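Side-chain contacts in DnaJ homolog subfamily C member 10 (PDB 3APQ), which reduces disulfide bonds in the endoplasmic reticulum, serving both the correct folding of proteins and the degradation of misfolded ones: residues 97-102 with 138-143; 114-119 with 199-204; 145-150 with 195-200. All blocks are in the same frame, centred on the assembly; numbering follows the deposited sequence.

The chain begins with a J domain and continues into the first thioredoxin domain, where all three contacts lie. Contact 1 closes a loop from the residues leading into edge strand 100-101 to the end of helix 127-142. Contact 2 opens inside that loop, just before the central strand 117-122, and closes far beyond it on helix 190-202, so contacts 1 and 2 cross. Contact 3 opens after contact 1 has closed, at the approach to strand 148-153, and ends on the same helix as contact 2, the two segments overlapping at Gln-199 and His-200. Phe-139 of helix 127-142 links the contacts, touching Phe-118 and Ile-149 of the mixed sheet and Ala-197 of helix 190-202.

Contact 1 (97-102 with 138-143); sequences PEIITL and EFAKEV
Ala-140 and Lys-141, in the last turn of helix 127-142, meet Glu-98 and Ile-99 just ahead of edge strand 100-101, and the pair of neighbours shows how one helix turn can serve both a core and a surface. Just before them Phe-139 turns its ring to another flank of the helix, where it packs on Ile-149 and on helix 190-202. Ala-140 supplies the apolar half of the contact. Its CB presses on CG1 of Ile-99 at 3.4 Å, tighter than usual for two carbons, while the same methyl lies 3.7 Å from CB of Glu-98. A water lies within hydrogen-bonding distance of both carbonyl oxygens, 2.7 Å from Glu-98 O and 2.9 Å from Ala-140 O, though with further acceptors in reach it may not serve both at once. Lys-141 provides the polar half. The chain of Glu-98 bends at chi2 (81°), which brings its carboxylate carbon CD to 3.7 Å from Lys-141 CG, where the two side chains cross obliquely. The lysine chain is bent near its own end, and NZ remains 4.5 Å from Glu-98 OE1, beyond a salt bridge. A second water spans this gap, donating to Glu-98 OE1 at 2.9 Å and accepting from Lys-141 NZ at 3.1 Å. With an alanine in place of Glu-98, the second water would probably lose its carboxylate anchor and the lysine its nearby opposite charge, leaving the ammonium end freer to turn. Val-143, just past the helix, packs on Ile-149 of the adjoining strand. The chemistry is thus divided by depth: the alanine methyl packs closely on the methylene CG1 of the buried Ile-99, whereas the opposite charges nearer the surface probably attract one another across the water, without direct contact.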
ATOM      1  N   PRO A  97       5.244   9.603  -6.488  1.00 14.55           N
ATOM      2  CA  PRO A  97       4.597  10.585  -5.631  1.00 14.62           C
ATOM      3  C   PRO A  97       3.195  10.958  -6.149  1.00 14.74           C
ATOM      4  O   PRO A  97       2.378  11.455  -5.372  1.00 15.66           O
ATOM      5  CB  PRO A  97       5.575  11.809  -5.698  1.00 16.53           C
ATOM      6  CG  PRO A  97       6.381  11.611  -6.904  1.00 17.20           C
ATOM      7  CD  PRO A  97       6.530  10.094  -6.998  1.00 15.55           C
ATOM      8  N   GLU A  98       2.897  10.648  -7.410  1.00 13.20           N
ATOM      9  CA  GLU A  98       1.546  10.929  -7.990  1.00 14.35           C
ATOM     10  C   GLU A  98       0.419  10.017  -7.569  1.00 13.35           C
ATOM     11  O   GLU A  98      -0.770  10.294  -7.841  1.00 12.51           O
ATOM     12  CB  GLU A  98       1.618  10.885  -9.520  1.00 14.20           C
ATOM     13  CG  GLU A  98       2.627  11.897 -10.143  1.00 19.28           C
ATOM     14  CD  GLU A  98       4.060  11.417 -10.106  1.00 23.06           C
ATOM     15  OE1 GLU A  98       4.307  10.238  -9.736  1.00 20.92           O
ATOM     16  OE2 GLU A  98       4.936  12.229 -10.459  1.00 24.95           O
ATOM     17  N   ILE A  99       0.797   8.952  -6.890  1.00 12.19           N
ATOM     18  CA  ILE A  99      -0.123   7.941  -6.422  1.00 12.85           C
ATOM     19  C   ILE A  99      -0.161   7.863  -4.895  1.00 13.24           C
ATOM     20  O   ILE A  99       0.865   7.776  -4.284  1.00 13.88           O
ATOM     21  CB  ILE A  99       0.244   6.569  -7.004  1.00 12.38           C
ATOM     22  CG1 ILE A  99      -0.003   6.545  -8.496  1.00 13.96           C
ATOM     23  CG2 ILE A  99      -0.466   5.471  -6.363  1.00 11.33           C
ATOM     24  CD1 ILE A  99       0.759   5.508  -9.181  1.00 10.85           C
ATOM     25  N   ILE A 100      -1.352   7.931  -4.322  1.00 11.39           N
ATOM     26  CA  ILE A 100      -1.374   7.805  -2.864  1.00 12.26           C
ATOM     27  C   ILE A 100      -1.794   6.374  -2.491  1.00 10.89           C
ATOM     28  O   ILE A 100      -2.825   5.892  -2.955  1.00 11.23           O
ATOM     29  CB  ILE A 100      -2.400   8.816  -2.235  1.00 12.57           C
ATOM     30  CG1 ILE A 100      -2.178  10.291  -2.665  1.00 13.60           C
ATOM     31  CG2 ILE A 100      -2.491   8.654  -0.704  1.00 10.54           C
ATOM     32  CD1 ILE A 100      -0.751  10.764  -2.663  1.00 15.40           C
ATOM     33  N   THR A 101      -0.980   5.679  -1.678  1.00 11.73           N
ATOM     34  CA  THR A 101      -1.358   4.333  -1.232  1.00 11.02           C
ATOM     35  C   THR A 101      -2.140   4.492   0.054  1.00 13.15           C
ATOM     36  O   THR A 101      -1.634   5.068   1.031  1.00 13.71           O
ATOM     37  CB  THR A 101      -0.121   3.476  -1.008  1.00 12.19           C
ATOM     38  OG1 THR A 101       0.509   3.308  -2.271  1.00 11.06           O
ATOM     39  CG2 THR A 101      -0.478   2.091  -0.444  1.00 12.12           C
ATOM     40  N   LEU A 102      -3.388   4.036   0.020  1.00 12.93           N
ATOM     41  CA  LEU A 102      -4.359   4.360   1.078  1.00 13.82           C
ATOM     42  C   LEU A 102      -4.525   3.126   1.940  1.00 15.26           C
ATOM     43  O   LEU A 102      -4.780   2.035   1.415  1.00 16.22           O
ATOM     44  CB  LEU A 102      -5.728   4.686   0.463  1.00 12.60           C
ATOM     45  CG  LEU A 102      -5.725   5.949  -0.416  1.00 13.74           C
ATOM     46  CD1 LEU A 102      -6.951   5.878  -1.401  1.00 12.42           C
ATOM     47  CD2 LEU A 102      -5.781   7.192   0.520  1.00 13.09           C
ATOM     48  N   GLU A 138       2.325   5.893 -15.209  1.00 17.30           N
ATOM     49  CA  GLU A 138       2.382   6.845 -16.330  1.00 18.62           C
ATOM     50  C   GLU A 138       1.074   7.654 -16.392  1.00 18.38           C
ATOM     51  O   GLU A 138       1.082   8.891 -16.605  1.00 16.55           O
ATOM     52  CB  GLU A 138       2.644   6.107 -17.674  1.00 21.00           C
ATOM     53  CG  GLU A 138       2.630   7.073 -18.900  1.00 27.61           C
ATOM     54  CD  GLU A 138       2.770   6.364 -20.276  1.00 34.16           C
ATOM     55  OE1 GLU A 138       2.277   5.205 -20.431  1.00 33.85           O
ATOM     56  OE2 GLU A 138       3.338   7.005 -21.198  1.00 33.35           O
ATOM     57  N   PHE A 139      -0.040   6.957 -16.176  1.00 15.71           N
ATOM     58  CA  PHE A 139      -1.351   7.607 -16.155  1.00 16.47           C
ATOM     59  C   PHE A 139      -1.410   8.650 -15.019  1.00 14.93           C
ATOM     60  O   PHE A 139      -1.880   9.796 -15.217  1.00 15.35           O
ATOM     61  CB  PHE A 139      -2.417   6.506 -15.983  1.00 17.48           C
ATOM     62  CG  PHE A 139      -3.708   6.986 -15.415  1.00 17.95           C
ATOM     63  CD1 PHE A 139      -4.542   7.803 -16.154  1.00 16.34           C
ATOM     64  CD2 PHE A 139      -4.099   6.615 -14.145  1.00 18.30           C
ATOM     65  CE1 PHE A 139      -5.754   8.241 -15.620  1.00 18.97           C
ATOM     66  CE2 PHE A 139      -5.279   7.072 -13.601  1.00 17.73           C
ATOM     67  CZ  PHE A 139      -6.116   7.895 -14.361  1.00 17.70           C
ATOM     68  N   ALA A 140      -0.962   8.248 -13.822  1.00 14.40           N
ATOM     69  CA  ALA A 140      -1.007   9.153 -12.661  1.00 13.70           C
ATOM     70  C   ALA A 140      -0.203  10.435 -12.905  1.00 14.86           C
ATOM     71  O   ALA A 140      -0.614  11.533 -12.499  1.00 15.85           O
ATOM     72  CB  ALA A 140      -0.536   8.432 -11.324  1.00 12.27           C
ATOM     73  N   LYS A 141       0.899  10.335 -13.632  1.00 14.48           N
ATOM     74  CA  LYS A 141       1.638  11.547 -13.996  1.00 16.98           C
ATOM     75  C   LYS A 141       0.867  12.404 -14.959  1.00 17.12           C
ATOM     76  O   LYS A 141       0.896  13.634 -14.864  1.00 15.52           O
ATOM     77  CB  LYS A 141       2.947  11.193 -14.659  1.00 17.74           C
ATOM     78  CG  LYS A 141       3.873  10.452 -13.715  1.00 21.01           C
ATOM     79  CD  LYS A 141       4.782   9.695 -14.564  1.00 29.25           C
ATOM     80  CE  LYS A 141       6.144  10.161 -14.384  1.00 33.38           C
ATOM     81  NZ  LYS A 141       6.636   9.149 -13.456  1.00 33.30           N
ATOM     82  N   GLU A 142       0.194  11.752 -15.894  1.00 16.22           N
ATOM     83  CA  GLU A 142      -0.486  12.520 -16.950  1.00 18.13           C
ATOM     84  C   GLU A 142      -1.647  13.349 -16.418  1.00 17.62           C
ATOM     85  O   GLU A 142      -1.826  14.509 -16.809  1.00 18.20           O
ATOM     86  CB  GLU A 142      -0.949  11.578 -18.070  1.00 19.70           C
ATOM     87  CG  GLU A 142      -1.747  12.273 -19.111  1.00 25.85           C
ATOM     88  CD  GLU A 142      -1.547  11.696 -20.502  1.00 34.86           C
ATOM     89  OE1 GLU A 142      -0.691  10.787 -20.688  1.00 39.90           O
ATOM     90  OE2 GLU A 142      -2.286  12.136 -21.400  1.00 38.69           O
ATOM     91  N   VAL A 143      -2.409  12.770 -15.493  1.00 16.08           N
ATOM     92  CA  VAL A 143      -3.555  13.430 -14.896  1.00 17.20           C
ATOM     93  C   VAL A 143      -3.268  14.047 -13.532  1.00 16.73           C
ATOM     94  O   VAL A 143      -4.198  14.393 -12.791  1.00 15.92           O
ATOM     95  CB  VAL A 143      -4.784  12.452 -14.760  1.00 16.31           C
ATOM     96  CG1 VAL A 143      -5.276  11.970 -16.130  1.00 15.35           C
ATOM     97  CG2 VAL A 143      -4.484  11.281 -13.822  1.00 14.21           C
TER
HETATM   98  O   HOH W   1      -1.949  11.615  -9.877  1.00 19.68           O
HETATM   99  O   HOH W   2       7.089  10.149 -10.608  1.00 37.25           O

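Contact 2 (114-119 with 199-204); sequences GELWFV and QHVRST
The C-terminal helix of the thioredoxin domain, 190-202, is joined to the approach of strand 117-122 by Leu-116, which rests on the backbone between His-200 and Val-201. A single methyl group does the touching. CD2 of Leu-116 lies over the face of that peptide, 3.6 Å from Val-201 N and 3.7 Å from His-200 C. It also meets a side-chain carbon of each residue: His-200 CB at 3.9 Å and, from the valine, the branch CG2, beside the backbone N, at 3.8 Å. CG of Leu-116 stands opposite the backbone N (chi1 173°) and CD2 continues the extended chain, which carries the methyl out toward the helix. In the thioredoxin fold strand 117-122 occupies the middle of the mixed sheet, and this contact sets the last helix turn beside the residues leading into that strand. Leu-147 and Ile-174, from either side of the central strand, touch Leu-116 as well; Leu-147 also reaches Val-201, and Ile-174 reaches His-200. Next to Leu-116, Glu-115 makes a salt bridge to Arg-148, whose backbone is hydrogen-bonded to Leu-116, while the helix gives way at Ser-203 to the C-terminal tail.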
ATOM      1  N   GLY A 114     -15.524  14.105  -0.785  1.00 28.33           N
ATOM      2  CA  GLY A 114     -16.083  14.835  -1.932  1.00 28.65           C
ATOM      3  C   GLY A 114     -15.122  14.974  -3.118  1.00 27.30           C
ATOM      4  O   GLY A 114     -15.512  15.383  -4.199  1.00 28.05           O
ATOM      5  N   GLU A 115     -13.861  14.618  -2.936  1.00 24.85           N
ATOM      6  CA  GLU A 115     -12.906  14.710  -4.044  1.00 22.34           C
ATOM      7  C   GLU A 115     -13.069  13.500  -4.930  1.00 19.66           C
ATOM      8  O   GLU A 115     -13.475  12.437  -4.449  1.00 19.09           O
ATOM      9  CB  GLU A 115     -11.511  14.716  -3.464  1.00 21.77           C
ATOM     10  CG  GLU A 115     -11.097  16.031  -2.881  1.00 25.98           C
ATOM     11  CD  GLU A 115      -9.624  16.000  -2.409  1.00 31.91           C
ATOM     12  OE1 GLU A 115      -9.376  15.875  -1.194  1.00 36.39           O
ATOM     13  OE2 GLU A 115      -8.704  16.078  -3.238  1.00 34.35           O
ATOM     14  N   LEU A 116     -12.745  13.632  -6.206  1.00 17.91           N
ATOM     15  CA  LEU A 116     -12.862  12.506  -7.131  1.00 17.88           C
ATOM     16  C   LEU A 116     -11.587  11.614  -7.006  1.00 16.53           C
ATOM     17  O   LEU A 116     -10.485  12.122  -7.180  1.00 15.16           O
ATOM     18  CB  LEU A 116     -13.011  13.023  -8.556  1.00 19.62           C
ATOM     19  CG  LEU A 116     -12.990  11.964  -9.676  1.00 19.65           C
ATOM     20  CD1 LEU A 116     -14.210  11.076  -9.495  1.00 21.84           C
ATOM     21  CD2 LEU A 116     -13.002  12.543 -11.063  1.00 22.58           C
ATOM     22  N   TRP A 117     -11.760  10.349  -6.660  1.00 15.68           N
ATOM     23  CA  TRP A 117     -10.618   9.422  -6.483  1.00 15.85           C
ATOM     24  C   TRP A 117     -10.733   8.251  -7.436  1.00 16.86           C
ATOM     25  O   TRP A 117     -11.817   7.613  -7.532  1.00 20.27           O
ATOM     26  CB  TRP A 117     -10.629   8.868  -5.073  1.00 14.56           C
ATOM     27  CG  TRP A 117      -9.992   9.761  -4.066  1.00 15.53           C
ATOM     28  CD1 TRP A 117     -10.600  10.759  -3.322  1.00 15.38           C
ATOM     29  CD2 TRP A 117      -8.616   9.725  -3.642  1.00 12.42           C
ATOM     30  NE1 TRP A 117      -9.667  11.322  -2.451  1.00 14.98           N
ATOM     31  CE2 TRP A 117      -8.450  10.729  -2.646  1.00 12.61           C
ATOM     32  CE3 TRP A 117      -7.508   8.960  -4.026  1.00 13.30           C
ATOM     33  CZ2 TRP A 117      -7.213  10.970  -2.002  1.00 13.87           C
ATOM     34  CZ3 TRP A 117      -6.278   9.197  -3.383  1.00 11.68           C
ATOM     35  CH2 TRP A 117      -6.146  10.218  -2.401  1.00 12.16           C
ATOM     36  N   PHE A 118      -9.639   7.871  -8.078  1.00 15.12           N
ATOM     37  CA  PHE A 118      -9.626   6.698  -8.915  1.00 14.23           C
ATOM     38  C   PHE A 118      -8.567   5.791  -8.304  1.00 13.51           C
ATOM     39  O   PHE A 118      -7.382   6.189  -8.212  1.00 12.97           O
ATOM     40  CB  PHE A 118      -9.214   7.161 -10.309  1.00 14.86           C
ATOM     41  CG  PHE A 118      -9.329   6.107 -11.398  1.00 14.74           C
ATOM     42  CD1 PHE A 118      -8.768   6.379 -12.634  1.00 14.11           C
ATOM     43  CD2 PHE A 118     -10.068   4.899 -11.238  1.00 14.88           C
ATOM     44  CE1 PHE A 118      -8.891   5.456 -13.702  1.00 16.07           C
ATOM     45  CE2 PHE A 118     -10.179   3.985 -12.276  1.00 16.15           C
ATOM     46  CZ  PHE A 118      -9.587   4.253 -13.522  1.00 15.16           C
ATOM     47  N   VAL A 119      -9.025   4.640  -7.812  1.00 13.21           N
ATOM     48  CA  VAL A 119      -8.229   3.761  -6.971  1.00 12.97           C
ATOM     49  C   VAL A 119      -8.018   2.368  -7.607  1.00 12.79           C
ATOM     50  O   VAL A 119      -8.958   1.734  -8.109  1.00 13.67           O
ATOM     51  CB  VAL A 119      -8.916   3.596  -5.592  1.00 14.53           C
ATOM     52  CG1 VAL A 119      -8.100   2.615  -4.666  1.00 16.20           C
ATOM     53  CG2 VAL A 119      -9.069   4.976  -4.950  1.00 13.48           C
ATOM     54  N   GLN A 199     -13.569  11.738 -18.414  1.00 28.18           N
ATOM     55  CA  GLN A 199     -15.028  11.916 -18.403  1.00 29.76           C
ATOM     56  C   GLN A 199     -15.571  12.159 -16.996  1.00 28.05           C
ATOM     57  O   GLN A 199     -16.481  12.929 -16.816  1.00 26.71           O
ATOM     58  CB  GLN A 199     -15.804  10.822 -19.162  1.00 31.27           C
ATOM     59  CG  GLN A 199     -15.903   9.529 -18.474  1.00 36.15           C
ATOM     60  CD  GLN A 199     -16.417   8.444 -19.411  1.00 40.32           C
ATOM     61  OE1 GLN A 199     -17.549   8.008 -19.285  1.00 43.23           O
ATOM     62  NE2 GLN A 199     -15.580   8.019 -20.369  1.00 42.18           N
ATOM     63  N   HIS A 200     -14.976  11.540 -15.977  1.00 26.80           N
ATOM     64  CA  HIS A 200     -15.495  11.732 -14.649  1.00 26.66           C
ATOM     65  C   HIS A 200     -15.085  13.089 -14.086  1.00 27.57           C
ATOM     66  O   HIS A 200     -15.843  13.697 -13.322  1.00 28.77           O
ATOM     67  CB  HIS A 200     -15.064  10.567 -13.725  1.00 25.90           C
ATOM     68  CG  HIS A 200     -15.875   9.330 -13.936  1.00 25.98           C
ATOM     69  ND1 HIS A 200     -15.518   8.357 -14.840  1.00 27.69           N
ATOM     70  CD2 HIS A 200     -17.069   8.950 -13.430  1.00 25.68           C
ATOM     71  CE1 HIS A 200     -16.455   7.422 -14.872  1.00 27.70           C
ATOM     72  NE2 HIS A 200     -17.392   7.745 -14.006  1.00 30.15           N
ATOM     73  N   VAL A 201     -13.883  13.549 -14.431  1.00 27.03           N
ATOM     74  CA  VAL A 201     -13.414  14.888 -14.024  1.00 27.75           C
ATOM     75  C   VAL A 201     -14.386  15.951 -14.600  1.00 30.94           C
ATOM     76  O   VAL A 201     -14.834  16.846 -13.862  1.00 30.69           O
ATOM     77  CB  VAL A 201     -11.971  15.186 -14.526  1.00 26.63           C
ATOM     78  CG1 VAL A 201     -11.651  16.676 -14.431  1.00 26.81           C
ATOM     79  CG2 VAL A 201     -10.905  14.346 -13.739  1.00 23.22           C
ATOM     80  N   ARG A 202     -14.705  15.809 -15.894  1.00 33.32           N
ATOM     81  CA  ARG A 202     -15.629  16.698 -16.629  1.00 38.76           C
ATOM     82  C   ARG A 202     -17.020  16.741 -16.022  1.00 41.26           C
ATOM     83  O   ARG A 202     -17.575  17.822 -15.829  1.00 42.25           O
ATOM     84  CB  ARG A 202     -15.789  16.248 -18.072  1.00 39.25           C
ATOM     85  CG  ARG A 202     -14.597  16.483 -18.947  1.00 42.76           C
ATOM     86  CD  ARG A 202     -14.923  15.908 -20.314  1.00 49.50           C
ATOM     87  NE  ARG A 202     -15.894  16.759 -20.994  1.00 53.83           N
ATOM     88  CZ  ARG A 202     -15.621  17.997 -21.386  1.00 56.32           C
ATOM     89  NH1 ARG A 202     -14.412  18.514 -21.144  1.00 55.11           N
ATOM     90  NH2 ARG A 202     -16.547  18.718 -22.001  1.00 57.47           N
ATOM     91  N   SER A 203     -17.601  15.572 -15.758  1.00 43.31           N
ATOM     92  CA  SER A 203     -18.841  15.531 -14.993  1.00 46.73           C
ATOM     93  C   SER A 203     -18.447  16.174 -13.709  1.00 47.25           C
ATOM     94  O   SER A 203     -17.570  15.696 -12.995  1.00 47.20           O
ATOM     95  CB  SER A 203     -19.288  14.109 -14.692  1.00 46.08           C
ATOM     96  OG  SER A 203     -19.388  13.367 -15.890  1.00 50.74           O
ATOM     97  N   THR A 204     -19.022  17.307 -13.390  1.00 49.72           N
ATOM     98  CA  THR A 204     -18.788  17.665 -12.028  1.00 49.82           C
ATOM     99  C   THR A 204     -19.993  17.054 -11.279  1.00 49.65           C
ATOM    100  O   THR A 204     -20.260  15.837 -11.439  1.00 49.96           O
ATOM    101  CB  THR A 204     -18.336  19.148 -11.829  1.00 50.23           C
ATOM    102  OG1 THR A 204     -17.766  19.281 -10.519  1.00 50.38           O
ATOM    103  CG2 THR A 204     -19.450  20.183 -12.084  1.00 52.75           C
TER

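Contact 3 (145-150 with 195-200); sequences GLLRIG and AFAMQH
Leu-147 and Ala-197 form the buried part of this apolar contact, and Leu-146 with Met-198 extends it outward. Both methyls of Leu-147 approach the single CB of Ala-197, CD1 at 4.0 Å and CD2 at 4.2 Å, so the leucine fork is set over the small side chain of the helix. Its first torsion takes the crowded position between the backbone N and the carbonyl carbon (chi1 71°), which aims the fork at the alanine. Met-198 bends at both chi1 and chi2, which brings SD to 4.2 Å from CD1 of Leu-146, in loose van der Waals contact at the protein surface.

Hydrogen bonding acts within the helix, where it fixes the histidine. His-200 ND1 donates to Phe-196 O at 3.2 Å with a nearly straight angle of 165°. The acceptor lies at the imidazole edge, almost in its plane, although the donor is tilted 33° from the carbonyl plane. The bond probably holds the imidazole against rotation, whereas the backbone bonds of His-200 N to Phe-196 O and Ala-197 O are both weak.

In the aromatic packing, ND1 of His-200 also stands over the centre of the Phe-196 ring, 3.9 Å above its plane, which probably helps to keep the imidazole in place. Phe-118 and Tyr-184 meet the phenylalanine too, and Ile-174 touches both side chains.

Such a seam, with leucine ahead of strand 148-153 lodged against alanine of helix 190-202, is the helix-on-sheet packing of the thioredoxin fold, in which the C-terminal helix shares a face of the sheet with helix 127-142.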
ATOM      1  N   GLY A 145      -3.077  16.093 -10.450  1.00 15.81           N
ATOM      2  CA  GLY A 145      -3.712  17.306  -9.959  1.00 15.57           C
ATOM      3  C   GLY A 145      -5.120  17.475 -10.515  1.00 17.89           C
ATOM      4  O   GLY A 145      -5.867  18.358 -10.050  1.00 18.59           O
ATOM      5  N   LEU A 146      -5.498  16.655 -11.496  1.00 15.33           N
ATOM      6  CA  LEU A 146      -6.831  16.811 -12.116  1.00 18.16           C
ATOM      7  C   LEU A 146      -7.891  16.028 -11.373  1.00 17.87           C
ATOM      8  O   LEU A 146      -9.070  16.372 -11.415  1.00 20.03           O
ATOM      9  CB  LEU A 146      -6.814  16.400 -13.577  1.00 18.85           C
ATOM     10  CG  LEU A 146      -5.765  17.230 -14.323  1.00 20.36           C
ATOM     11  CD1 LEU A 146      -5.709  16.711 -15.743  1.00 20.05           C
ATOM     12  CD2 LEU A 146      -6.144  18.734 -14.344  1.00 22.51           C
ATOM     13  N   LEU A 147      -7.453  14.934 -10.756  1.00 15.84           N
ATOM     14  CA  LEU A 147      -8.217  14.155  -9.805  1.00 16.66           C
ATOM     15  C   LEU A 147      -7.210  13.404  -8.941  1.00 16.58           C
ATOM     16  O   LEU A 147      -5.975  13.457  -9.184  1.00 16.98           O
ATOM     17  CB  LEU A 147      -9.175  13.158 -10.521  1.00 15.96           C
ATOM     18  CG  LEU A 147      -8.532  11.958 -11.213  1.00 14.91           C
ATOM     19  CD1 LEU A 147      -9.624  10.827 -11.428  1.00 16.59           C
ATOM     20  CD2 LEU A 147      -7.789  12.341 -12.530  1.00 16.53           C
ATOM     21  N   ARG A 148      -7.711  12.725  -7.912  1.00 16.39           N
ATOM     22  CA  ARG A 148      -6.813  12.024  -7.004  1.00 15.02           C
ATOM     23  C   ARG A 148      -6.673  10.575  -7.427  1.00 15.58           C
ATOM     24  O   ARG A 148      -7.673   9.864  -7.680  1.00 15.13           O
ATOM     25  CB  ARG A 148      -7.338  12.054  -5.559  1.00 15.67           C
ATOM     26  CG  ARG A 148      -7.790  13.413  -5.097  1.00 16.95           C
ATOM     27  CD  ARG A 148      -6.650  14.356  -4.821  1.00 23.65           C
ATOM     28  NE  ARG A 148      -5.536  13.921  -3.966  1.00 23.63           N
ATOM     29  CZ  ARG A 148      -5.425  14.030  -2.641  1.00 23.39           C
ATOM     30  NH1 ARG A 148      -6.375  14.546  -1.882  1.00 24.85           N
ATOM     31  NH2 ARG A 148      -4.279  13.654  -2.052  1.00 21.33           N
ATOM     32  N   ILE A 149      -5.425  10.109  -7.436  1.00 14.17           N
ATOM     33  CA  ILE A 149      -5.144   8.768  -7.878  1.00 12.29           C
ATOM     34  C   ILE A 149      -4.622   7.989  -6.667  1.00 12.37           C
ATOM     35  O   ILE A 149      -3.655   8.403  -5.986  1.00 12.68           O
ATOM     36  CB  ILE A 149      -4.081   8.723  -9.044  1.00 10.65           C
ATOM     37  CG1 ILE A 149      -4.488   9.602 -10.252  1.00 13.77           C
ATOM     38  CG2 ILE A 149      -3.656   7.247  -9.349  1.00 13.72           C
ATOM     39  CD1 ILE A 149      -5.869   9.323 -10.821  1.00 13.18           C
ATOM     40  N   GLY A 150      -5.280   6.851  -6.426  1.00 12.66           N
ATOM     41  CA  GLY A 150      -4.998   5.994  -5.239  1.00 11.70           C
ATOM     42  C   GLY A 150      -4.645   4.556  -5.587  1.00 11.89           C
ATOM     43  O   GLY A 150      -4.813   4.101  -6.734  1.00 12.83           O
ATOM     44  N   ALA A 195      -8.926   8.709 -20.712  1.00 21.53           N
ATOM     45  CA  ALA A 195     -10.264   9.014 -21.282  1.00 22.10           C
ATOM     46  C   ALA A 195     -11.363   8.693 -20.278  1.00 22.46           C
ATOM     47  O   ALA A 195     -12.360   9.408 -20.155  1.00 21.55           O
ATOM     48  CB  ALA A 195     -10.483   8.238 -22.548  1.00 22.20           C
ATOM     49  N   PHE A 196     -11.165   7.634 -19.521  1.00 21.47           N
ATOM     50  CA  PHE A 196     -12.132   7.298 -18.487  1.00 21.78           C
ATOM     51  C   PHE A 196     -12.096   8.297 -17.333  1.00 21.06           C
ATOM     52  O   PHE A 196     -13.154   8.734 -16.889  1.00 21.83           O
ATOM     53  CB  PHE A 196     -11.902   5.878 -17.977  1.00 20.20           C
ATOM     54  CG  PHE A 196     -12.764   5.479 -16.814  1.00 21.91           C
ATOM     55  CD1 PHE A 196     -14.048   4.972 -17.009  1.00 23.60           C
ATOM     56  CD2 PHE A 196     -12.250   5.514 -15.531  1.00 22.03           C
ATOM     57  CE1 PHE A 196     -14.837   4.556 -15.916  1.00 24.91           C
ATOM     58  CE2 PHE A 196     -13.019   5.093 -14.415  1.00 25.19           C
ATOM     59  CZ  PHE A 196     -14.297   4.607 -14.594  1.00 22.25           C
ATOM     60  N   ALA A 197     -10.903   8.589 -16.815  1.00 19.47           N
ATOM     61  CA  ALA A 197     -10.770   9.495 -15.697  1.00 21.59           C
ATOM     62  C   ALA A 197     -11.305  10.871 -16.079  1.00 22.66           C
ATOM     63  O   ALA A 197     -12.040  11.506 -15.301  1.00 22.29           O
ATOM     64  CB  ALA A 197      -9.339   9.603 -15.252  1.00 20.32           C
ATOM     65  N   MET A 198     -10.993  11.289 -17.298  1.00 24.96           N
ATOM     66  CA  MET A 198     -11.363  12.624 -17.747  1.00 27.09           C
ATOM     67  C   MET A 198     -12.859  12.776 -17.973  1.00 28.40           C
ATOM     68  O   MET A 198     -13.395  13.864 -17.755  1.00 29.97           O
ATOM     69  CB  MET A 198     -10.616  12.987 -19.022  1.00 28.03           C
ATOM     70  CG  MET A 198      -9.155  13.279 -18.805  1.00 30.96           C
ATOM     71  SD  MET A 198      -8.837  14.568 -17.603  1.00 36.44           S
ATOM     72  CE  MET A 198      -9.492  15.961 -18.565  1.00 35.51           C
ATOM     73  N   GLN A 199     -13.569  11.738 -18.414  1.00 28.18           N
ATOM     74  CA  GLN A 199     -15.028  11.916 -18.403  1.00 29.76           C
ATOM     75  C   GLN A 199     -15.571  12.159 -16.996  1.00 28.05           C
ATOM     76  O   GLN A 199     -16.481  12.929 -16.816  1.00 26.71           O
ATOM     77  CB  GLN A 199     -15.804  10.822 -19.162  1.00 31.27           C
ATOM     78  CG  GLN A 199     -15.903   9.529 -18.474  1.00 36.15           C
ATOM     79  CD  GLN A 199     -16.417   8.444 -19.411  1.00 40.32           C
ATOM     80  OE1 GLN A 199     -17.549   8.008 -19.285  1.00 43.23           O
ATOM     81  NE2 GLN A 199     -15.580   8.019 -20.369  1.00 42.18           N
ATOM     82  N   HIS A 200     -14.976  11.540 -15.977  1.00 26.80           N
ATOM     83  CA  HIS A 200     -15.495  11.732 -14.649  1.00 26.66           C
ATOM     84  C   HIS A 200     -15.085  13.089 -14.086  1.00 27.57           C
ATOM     85  O   HIS A 200     -15.843  13.697 -13.322  1.00 28.77           O
ATOM     86  CB  HIS A 200     -15.064  10.567 -13.725  1.00 25.90           C
ATOM     87  CG  HIS A 200     -15.875   9.330 -13.936  1.00 25.98           C
ATOM     88  ND1 HIS A 200     -15.518   8.357 -14.840  1.00 27.69           N
ATOM     89  CD2 HIS A 200     -17.069   8.950 -13.430  1.00 25.68           C
ATOM     90  CE1 HIS A 200     -16.455   7.422 -14.872  1.00 27.70           C
ATOM     91  NE2 HIS A 200     -17.392   7.745 -14.006  1.00 30.15           N
TER